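Local coordinates for protein thiosulfate sulfurtransferase RDL2, mitochondrial (Saccharomyces cerevisiae, PDB 6K6R) that catalyses the transfer of sulfane sulfur from thiosulfate to cyanide, yielding thiocyanate and sulfite, as a single-domain mitochondrial rhodanese, at residues F25-F35 / R120-P131. Residues are numbered along the deposited sequence; the frame is centred on the assembly and turned at random.
Sequences FTTKAPKIYTF and RSYGYENTGIYP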
ATOM      1  N   PHE A  25       2.840  18.547  -1.028  1.00 51.61           N
ATOM      2  CA  PHE A  25       2.837  17.889  -2.329  1.00 46.81           C
ATOM      3  C   PHE A  25       4.218  17.963  -2.973  1.00 40.13           C
ATOM      4  O   PHE A  25       4.458  18.793  -3.850  1.00 43.45           O
ATOM      5  CB  PHE A  25       1.791  18.523  -3.248  1.00 41.37           C
ATOM      6  CG  PHE A  25       1.097  17.539  -4.147  1.00 43.02           C
ATOM      7  CD1 PHE A  25       1.753  16.406  -4.600  1.00 36.07           C
ATOM      8  CD2 PHE A  25      -0.216  17.748  -4.540  1.00 29.56           C
ATOM      9  CE1 PHE A  25       1.114  15.502  -5.428  1.00 41.93           C
ATOM     10  CE2 PHE A  25      -0.859  16.848  -5.367  1.00 32.45           C
ATOM     11  CZ  PHE A  25      -0.194  15.723  -5.812  1.00 29.13           C
ATOM     12  N   THR A  26       5.120  17.089  -2.537  1.00 47.21           N
ATOM     13  CA  THR A  26       6.484  17.118  -3.040  1.00 46.63           C
ATOM     14  C   THR A  26       6.536  16.699  -4.506  1.00 45.16           C
ATOM     15  O   THR A  26       5.584  16.146  -5.064  1.00 53.92           O
ATOM     16  CB  THR A  26       7.390  16.201  -2.218  1.00 48.39           C
ATOM     17  OG1 THR A  26       8.762  16.539  -2.463  1.00 47.44           O
ATOM     18  CG2 THR A  26       7.166  14.746  -2.603  1.00 46.94           C
ATOM     19  N   THR A  27       7.677  16.978  -5.127  1.00 37.50           N
ATOM     20  CA  THR A  27       7.967  16.535  -6.482  1.00 38.86           C
ATOM     21  C   THR A  27       8.747  15.228  -6.512  1.00 36.18           C
ATOM     22  O   THR A  27       9.027  14.713  -7.601  1.00 36.19           O
ATOM     23  CB  THR A  27       8.751  17.616  -7.233  1.00 45.16           C
ATOM     24  OG1 THR A  27       9.940  17.939  -6.501  1.00 36.60           O
ATOM     25  CG2 THR A  27       7.906  18.870  -7.393  1.00 36.75           C
ATOM     26  N   LYS A  28       9.101  14.683  -5.351  1.00 26.27           N
ATOM     27  CA  LYS A  28       9.901  13.468  -5.294  1.00 34.16           C
ATOM     28  C   LYS A  28       9.055  12.264  -5.692  1.00 27.38           C
ATOM     29  O   LYS A  28       8.077  11.931  -5.015  1.00 33.76           O
ATOM     30  CB  LYS A  28      10.480  13.281  -3.894  1.00 29.74           C
ATOM     31  CG  LYS A  28      11.521  12.177  -3.799  1.00 33.85           C
ATOM     32  CD  LYS A  28      12.326  12.276  -2.513  1.00 43.11           C
ATOM     33  CE  LYS A  28      13.434  13.311  -2.631  1.00 49.98           C
ATOM     34  NZ  LYS A  28      13.499  14.197  -1.435  1.00 47.63           N
ATOM     35  N   ALA A  29       9.434  11.617  -6.792  1.00 26.56           N
ATOM     36  CA  ALA A  29       8.743  10.430  -7.257  1.00 29.12           C
ATOM     37  C   ALA A  29       8.915   9.288  -6.254  1.00 28.41           C
ATOM     38  O   ALA A  29       9.884   9.258  -5.493  1.00 32.76           O
ATOM     39  CB  ALA A  29       9.274  10.018  -8.628  1.00 23.38           C
ATOM     40  N   PRO A  30       7.980   8.339  -6.232  1.00 30.00           N
ATOM     41  CA  PRO A  30       8.087   7.230  -5.278  1.00 28.30           C
ATOM     42  C   PRO A  30       9.269   6.323  -5.584  1.00 16.13           C
ATOM     43  O   PRO A  30       9.667   6.139  -6.736  1.00 15.66           O
ATOM     44  CB  PRO A  30       6.758   6.483  -5.451  1.00 18.13           C
ATOM     45  CG  PRO A  30       6.304   6.840  -6.824  1.00 16.57           C
ATOM     46  CD  PRO A  30       6.738   8.262  -7.020  1.00 30.40           C
ATOM     47  N   LYS A  31       9.828   5.753  -4.519  1.00 20.85           N
ATOM     48  CA  LYS A  31      10.932   4.813  -4.655  1.00 22.45           C
ATOM     49  C   LYS A  31      10.424   3.484  -5.202  1.00 27.22           C
ATOM     50  O   LYS A  31       9.414   2.953  -4.732  1.00 30.21           O
ATOM     51  CB  LYS A  31      11.612   4.613  -3.301  1.00 29.72           C
ATOM     52  CG  LYS A  31      12.758   3.616  -3.295  1.00 29.83           C
ATOM     53  CD  LYS A  31      13.225   3.367  -1.868  1.00 43.75           C
ATOM     54  CE  LYS A  31      14.430   2.445  -1.815  1.00 52.61           C
ATOM     55  NZ  LYS A  31      14.834   2.162  -0.409  1.00 54.29           N
ATOM     56  N   ILE A  32      11.124   2.948  -6.196  1.00 26.18           N
ATOM     57  CA  ILE A  32      10.705   1.727  -6.875  1.00 23.61           C
ATOM     58  C   ILE A  32      11.268   0.525  -6.129  1.00 30.82           C
ATOM     59  O   ILE A  32      12.479   0.437  -5.894  1.00 38.76           O
ATOM     60  CB  ILE A  32      11.159   1.729  -8.344  1.00 29.80           C
ATOM     61  CG1 ILE A  32      10.711   3.010  -9.055  1.00 24.40           C
ATOM     62  CG2 ILE A  32      10.622   0.508  -9.068  1.00 42.72           C
ATOM     63  CD1 ILE A  32      11.788   4.077  -9.153  1.00 43.96           C
ATOM     64  N   TYR A  33      10.390  -0.404  -5.760  1.00 34.57           N
ATOM     65  CA  TYR A  33      10.763  -1.604  -5.026  1.00 28.25           C
ATOM     66  C   TYR A  33      10.649  -2.829  -5.923  1.00 33.94           C
ATOM     67  O   TYR A  33       9.827  -2.873  -6.841  1.00 35.06           O
ATOM     68  CB  TYR A  33       9.882  -1.788  -3.785  1.00 24.91           C
ATOM     69  CG  TYR A  33      10.227  -0.864  -2.639  1.00 36.91           C
ATOM     70  CD1 TYR A  33       9.872   0.478  -2.671  1.00 26.13           C
ATOM     71  CD2 TYR A  33      10.908  -1.336  -1.524  1.00 31.34           C
ATOM     72  CE1 TYR A  33      10.186   1.326  -1.625  1.00 30.70           C
ATOM     73  CE2 TYR A  33      11.226  -0.495  -0.472  1.00 20.52           C
ATOM     74  CZ  TYR A  33      10.863   0.832  -0.528  1.00 33.74           C
ATOM     75  OH  TYR A  33      11.177   1.672   0.515  1.00 43.91           O
ATOM     76  N   THR A  34      11.480  -3.829  -5.644  1.00 29.41           N
ATOM     77  CA  THR A  34      11.492  -5.068  -6.402  1.00 26.76           C
ATOM     78  C   THR A  34      10.824  -6.179  -5.596  1.00 25.14           C
ATOM     79  O   THR A  34      10.400  -5.987  -4.454  1.00 30.79           O
ATOM     80  CB  THR A  34      12.923  -5.452  -6.783  1.00 21.90           C
ATOM     81  OG1 THR A  34      13.704  -5.622  -5.595  1.00 30.40           O
ATOM     82  CG2 THR A  34      13.551  -4.370  -7.646  1.00 21.35           C
ATOM     83  N   PHE A  35      10.732  -7.362  -6.207  1.00 22.84           N
ATOM     84  CA  PHE A  35      10.125  -8.506  -5.531  1.00 22.88           C
ATOM     85  C   PHE A  35      10.872  -8.844  -4.247  1.00 33.02           C
ATOM     86  O   PHE A  35      10.257  -9.061  -3.196  1.00 32.15           O
ATOM     87  CB  PHE A  35      10.094  -9.710  -6.475  1.00 34.04           C
ATOM     88  CG  PHE A  35       9.563 -10.969  -5.842  1.00 32.07           C
ATOM     89  CD1 PHE A  35       8.208 -11.256  -5.869  1.00 36.56           C
ATOM     90  CD2 PHE A  35      10.422 -11.872  -5.234  1.00 36.09           C
ATOM     91  CE1 PHE A  35       7.719 -12.414  -5.291  1.00 36.11           C
ATOM     92  CE2 PHE A  35       9.938 -13.030  -4.653  1.00 41.51           C
ATOM     93  CZ  PHE A  35       8.585 -13.301  -4.683  1.00 41.20           C
ATOM     94  N   ARG A 120       0.545  11.688  -1.679  1.00 21.09           N
ATOM     95  CA  ARG A 120       1.360  12.897  -1.644  1.00 23.46           C
ATOM     96  C   ARG A 120       0.499  14.151  -1.586  1.00 25.38           C
ATOM     97  O   ARG A 120       0.937  15.178  -1.055  1.00 30.03           O
ATOM     98  CB  ARG A 120       2.291  12.942  -2.856  1.00 17.36           C
ATOM     99  CG  ARG A 120       3.552  12.105  -2.699  1.00 22.71           C
ATOM    100  CD  ARG A 120       4.541  12.366  -3.823  1.00 18.97           C
ATOM    101  NE  ARG A 120       4.113  11.766  -5.083  1.00 16.61           N
ATOM    102  CZ  ARG A 120       3.878  12.453  -6.197  1.00 21.34           C
ATOM    103  NH1 ARG A 120       4.031  13.770  -6.212  1.00 25.52           N
ATOM    104  NH2 ARG A 120       3.491  11.822  -7.297  1.00 28.00           N
ATOM    105  N   SER A 121      -0.722  14.090  -2.121  1.00 26.06           N
ATOM    106  CA  SER A 121      -1.638  15.219  -2.027  1.00 27.44           C
ATOM    107  C   SER A 121      -2.179  15.420  -0.618  1.00 30.63           C
ATOM    108  O   SER A 121      -2.774  16.468  -0.347  1.00 27.91           O
ATOM    109  CB  SER A 121      -2.803  15.035  -3.004  1.00 25.56           C
ATOM    110  OG  SER A 121      -3.769  14.135  -2.488  1.00 28.70           O
ATOM    111  N   TYR A 122      -1.989  14.452   0.280  1.00 25.91           N
ATOM    112  CA  TYR A 122      -2.472  14.544   1.651  1.00 22.26           C
ATOM    113  C   TYR A 122      -1.345  14.677   2.667  1.00 32.42           C
ATOM    114  O   TYR A 122      -1.583  14.496   3.865  1.00 35.45           O
ATOM    115  CB  TYR A 122      -3.337  13.328   1.989  1.00 24.09           C
ATOM    116  CG  TYR A 122      -4.684  13.328   1.302  1.00 29.84           C
ATOM    117  CD1 TYR A 122      -5.524  14.430   1.379  1.00 28.53           C
ATOM    118  CD2 TYR A 122      -5.113  12.227   0.572  1.00 30.94           C
ATOM    119  CE1 TYR A 122      -6.754  14.436   0.753  1.00 28.91           C
ATOM    120  CE2 TYR A 122      -6.341  12.225  -0.061  1.00 19.92           C
ATOM    121  CZ  TYR A 122      -7.157  13.332   0.034  1.00 21.55           C
ATOM    122  OH  TYR A 122      -8.381  13.336  -0.593  1.00 25.20           O
ATOM    123  N   GLY A 123      -0.128  14.983   2.224  1.00 27.51           N
ATOM    124  CA  GLY A 123       0.983  15.172   3.130  1.00 26.75           C
ATOM    125  C   GLY A 123       1.888  13.973   3.313  1.00 36.68           C
ATOM    126  O   GLY A 123       2.882  14.077   4.043  1.00 36.33           O
ATOM    127  N   TYR A 124       1.579  12.838   2.687  1.00 30.09           N
ATOM    128  CA  TYR A 124       2.442  11.658   2.748  1.00 22.92           C
ATOM    129  C   TYR A 124       3.502  11.811   1.663  1.00 30.76           C
ATOM    130  O   TYR A 124       3.311  11.407   0.516  1.00 35.36           O
ATOM    131  CB  TYR A 124       1.632  10.379   2.576  1.00 21.36           C
ATOM    132  CG  TYR A 124       0.693  10.073   3.724  1.00 26.20           C
ATOM    133  CD1 TYR A 124       1.132   9.367   4.836  1.00 26.39           C
ATOM    134  CD2 TYR A 124      -0.634  10.485   3.692  1.00 22.93           C
ATOM    135  CE1 TYR A 124       0.278   9.082   5.887  1.00 27.04           C
ATOM    136  CE2 TYR A 124      -1.495  10.206   4.739  1.00 26.60           C
ATOM    137  CZ  TYR A 124      -1.034   9.504   5.833  1.00 28.67           C
ATOM    138  OH  TYR A 124      -1.886   9.223   6.876  1.00 31.10           O
ATOM    139  N   GLU A 125       4.637  12.406   2.029  1.00 32.49           N
ATOM    140  CA  GLU A 125       5.688  12.702   1.066  1.00 33.17           C
ATOM    141  C   GLU A 125       6.772  11.632   1.002  1.00 26.89           C
ATOM    142  O   GLU A 125       7.666  11.729   0.154  1.00 32.27           O
ATOM    143  CB  GLU A 125       6.326  14.063   1.375  1.00 36.68           C
ATOM    144  CG  GLU A 125       5.346  15.115   1.876  1.00 35.60           C
ATOM    145  CD  GLU A 125       4.537  15.753   0.758  1.00 57.72           C
ATOM    146  OE1 GLU A 125       4.820  15.478  -0.429  1.00 70.64           O
ATOM    147  OE2 GLU A 125       3.623  16.542   1.064  1.00 60.97           O
ATOM    148  N   ASN A 126       6.718  10.623   1.868  1.00 25.44           N
ATOM    149  CA  ASN A 126       7.623   9.477   1.823  1.00 27.07           C
ATOM    150  C   ASN A 126       6.820   8.295   1.287  1.00 32.63           C
ATOM    151  O   ASN A 126       6.035   7.686   2.019  1.00 30.18           O
ATOM    152  CB  ASN A 126       8.208   9.189   3.203  1.00 31.67           C
ATOM    153  CG  ASN A 126       9.408   8.262   3.150  1.00 39.94           C
ATOM    154  OD1 ASN A 126       9.880   7.898   2.072  1.00 44.27           O
ATOM    155  ND2 ASN A 126       9.905   7.873   4.318  1.00 41.29           N
ATOM    156  N   THR A 127       7.001   7.984   0.004  1.00 23.39           N
ATOM    157  CA  THR A 127       6.206   6.963  -0.662  1.00 27.55           C
ATOM    158  C   THR A 127       7.097   6.039  -1.482  1.00 23.47           C
ATOM    159  O   THR A 127       8.229   6.375  -1.835  1.00 24.62           O
ATOM    160  CB  THR A 127       5.137   7.576  -1.587  1.00 16.46           C
ATOM    161  OG1 THR A 127       5.774   8.215  -2.701  1.00 23.77           O
ATOM    162  CG2 THR A 127       4.281   8.590  -0.841  1.00 17.23           C
ATOM    163  N   GLY A 128       6.551   4.855  -1.783  1.00 19.08           N
ATOM    164  CA  GLY A 128       7.208   3.912  -2.661  1.00 19.72           C
ATOM    165  C   GLY A 128       6.183   3.178  -3.503  1.00 22.59           C
ATOM    166  O   GLY A 128       4.975   3.299  -3.287  1.00 26.60           O
ATOM    167  N   ILE A 129       6.682   2.415  -4.474  1.00 19.46           N
ATOM    168  CA  ILE A 129       5.823   1.670  -5.391  1.00 23.64           C
ATOM    169  C   ILE A 129       6.478   0.336  -5.718  1.00 33.33           C
ATOM    170  O   ILE A 129       7.666   0.284  -6.052  1.00 32.99           O
ATOM    171  CB  ILE A 129       5.541   2.454  -6.690  1.00 27.95           C
ATOM    172  CG1 ILE A 129       6.848   2.917  -7.337  1.00 39.97           C
ATOM    173  CG2 ILE A 129       4.618   3.636  -6.420  1.00 24.78           C
ATOM    174  CD1 ILE A 129       6.735   3.176  -8.825  1.00 32.63           C
ATOM    175  N   TYR A 130       5.700  -0.744  -5.621  1.00 30.12           N
ATOM    176  CA  TYR A 130       6.109  -2.035  -6.149  1.00 23.30           C
ATOM    177  C   TYR A 130       5.399  -2.243  -7.478  1.00 32.88           C
ATOM    178  O   TYR A 130       4.183  -2.488  -7.485  1.00 30.71           O
ATOM    179  CB  TYR A 130       5.770  -3.163  -5.177  1.00 22.57           C
ATOM    180  CG  TYR A 130       5.937  -4.546  -5.770  1.00 32.58           C
ATOM    181  CD1 TYR A 130       7.119  -4.915  -6.400  1.00 32.39           C
ATOM    182  CD2 TYR A 130       4.911  -5.480  -5.705  1.00 33.22           C
ATOM    183  CE1 TYR A 130       7.276  -6.175  -6.946  1.00 27.41           C
ATOM    184  CE2 TYR A 130       5.059  -6.744  -6.249  1.00 28.20           C
ATOM    185  CZ  TYR A 130       6.244  -7.086  -6.867  1.00 31.15           C
ATOM    186  OH  TYR A 130       6.398  -8.341  -7.410  1.00 32.40           O
ATOM    187  N   PRO A 131       6.095  -2.150  -8.614  1.00 34.58           N
ATOM    188  CA  PRO A 131       5.399  -2.205  -9.911  1.00 36.90           C
ATOM    189  C   PRO A 131       4.706  -3.528 -10.189  1.00 36.42           C
ATOM    190  O   PRO A 131       3.812  -3.569 -11.042  1.00 36.68           O
ATOM    191  CB  PRO A 131       6.525  -1.948 -10.925  1.00 33.92           C
ATOM    192  CG  PRO A 131       7.618  -1.297 -10.139  1.00 32.50           C
ATOM    193  CD  PRO A 131       7.534  -1.887  -8.768  1.00 28.37           C
TER
HETATM  194  O   HOH W   1       7.992  10.462  -2.458  1.00 26.07           O
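P30 and I129 meet at the apolar centre, the proline CG lying 3.6 Å from I129 CG2. I129 holds CG1 between its backbone N and carbonyl carbon (chi1 53°), a rotamer that lets its tip, CD1, run alongside I32, which points the same way, while CG2 faces the proline ring. Further along, the I32 side chain crosses that of P131 at about a right angle, CG2 3.7 Å from P131 CG. G128 CA lies 4.1 Å from Y33 CE1; the Y33 hydroxyl reaches E101. Y130 turns its ring edge to the carbonyl of Y33, with CD1 3.4 Å from O, and its OH meets the edge of the F35 ring.

Three backbone bonds join the short parallel strands 31-32 and 127-129, the former an outermost strand of the rhodanese sheet: K31 N to T127 O, I129 N to K31 O at 2.8 Å, and Y33 N to I129 O. Beyond them, one water is hydrogen-bonded to K28 O, E125 O and T127 OG1, linking the two chains; T127 OG1 also bonds E116.

At the polar edge, F25 lays one ring face over the backbone of R120 and S121, S121 CA standing 3.7 Å above its plane. R120 adds a weak bond from NH1 to T26 O, while its NE pairs with E116. The E125 chain, bent at chi2 (-79°), brings both oxygens to successive amides, each met on the syn side but from out of the carboxylate plane: OE1 takes T26 N at 2.7 Å and OE2 takes F25 N at 3.0 Å. This two-pronged grip, together with the packed F25 ring, fixes the chain's course at F25-T26.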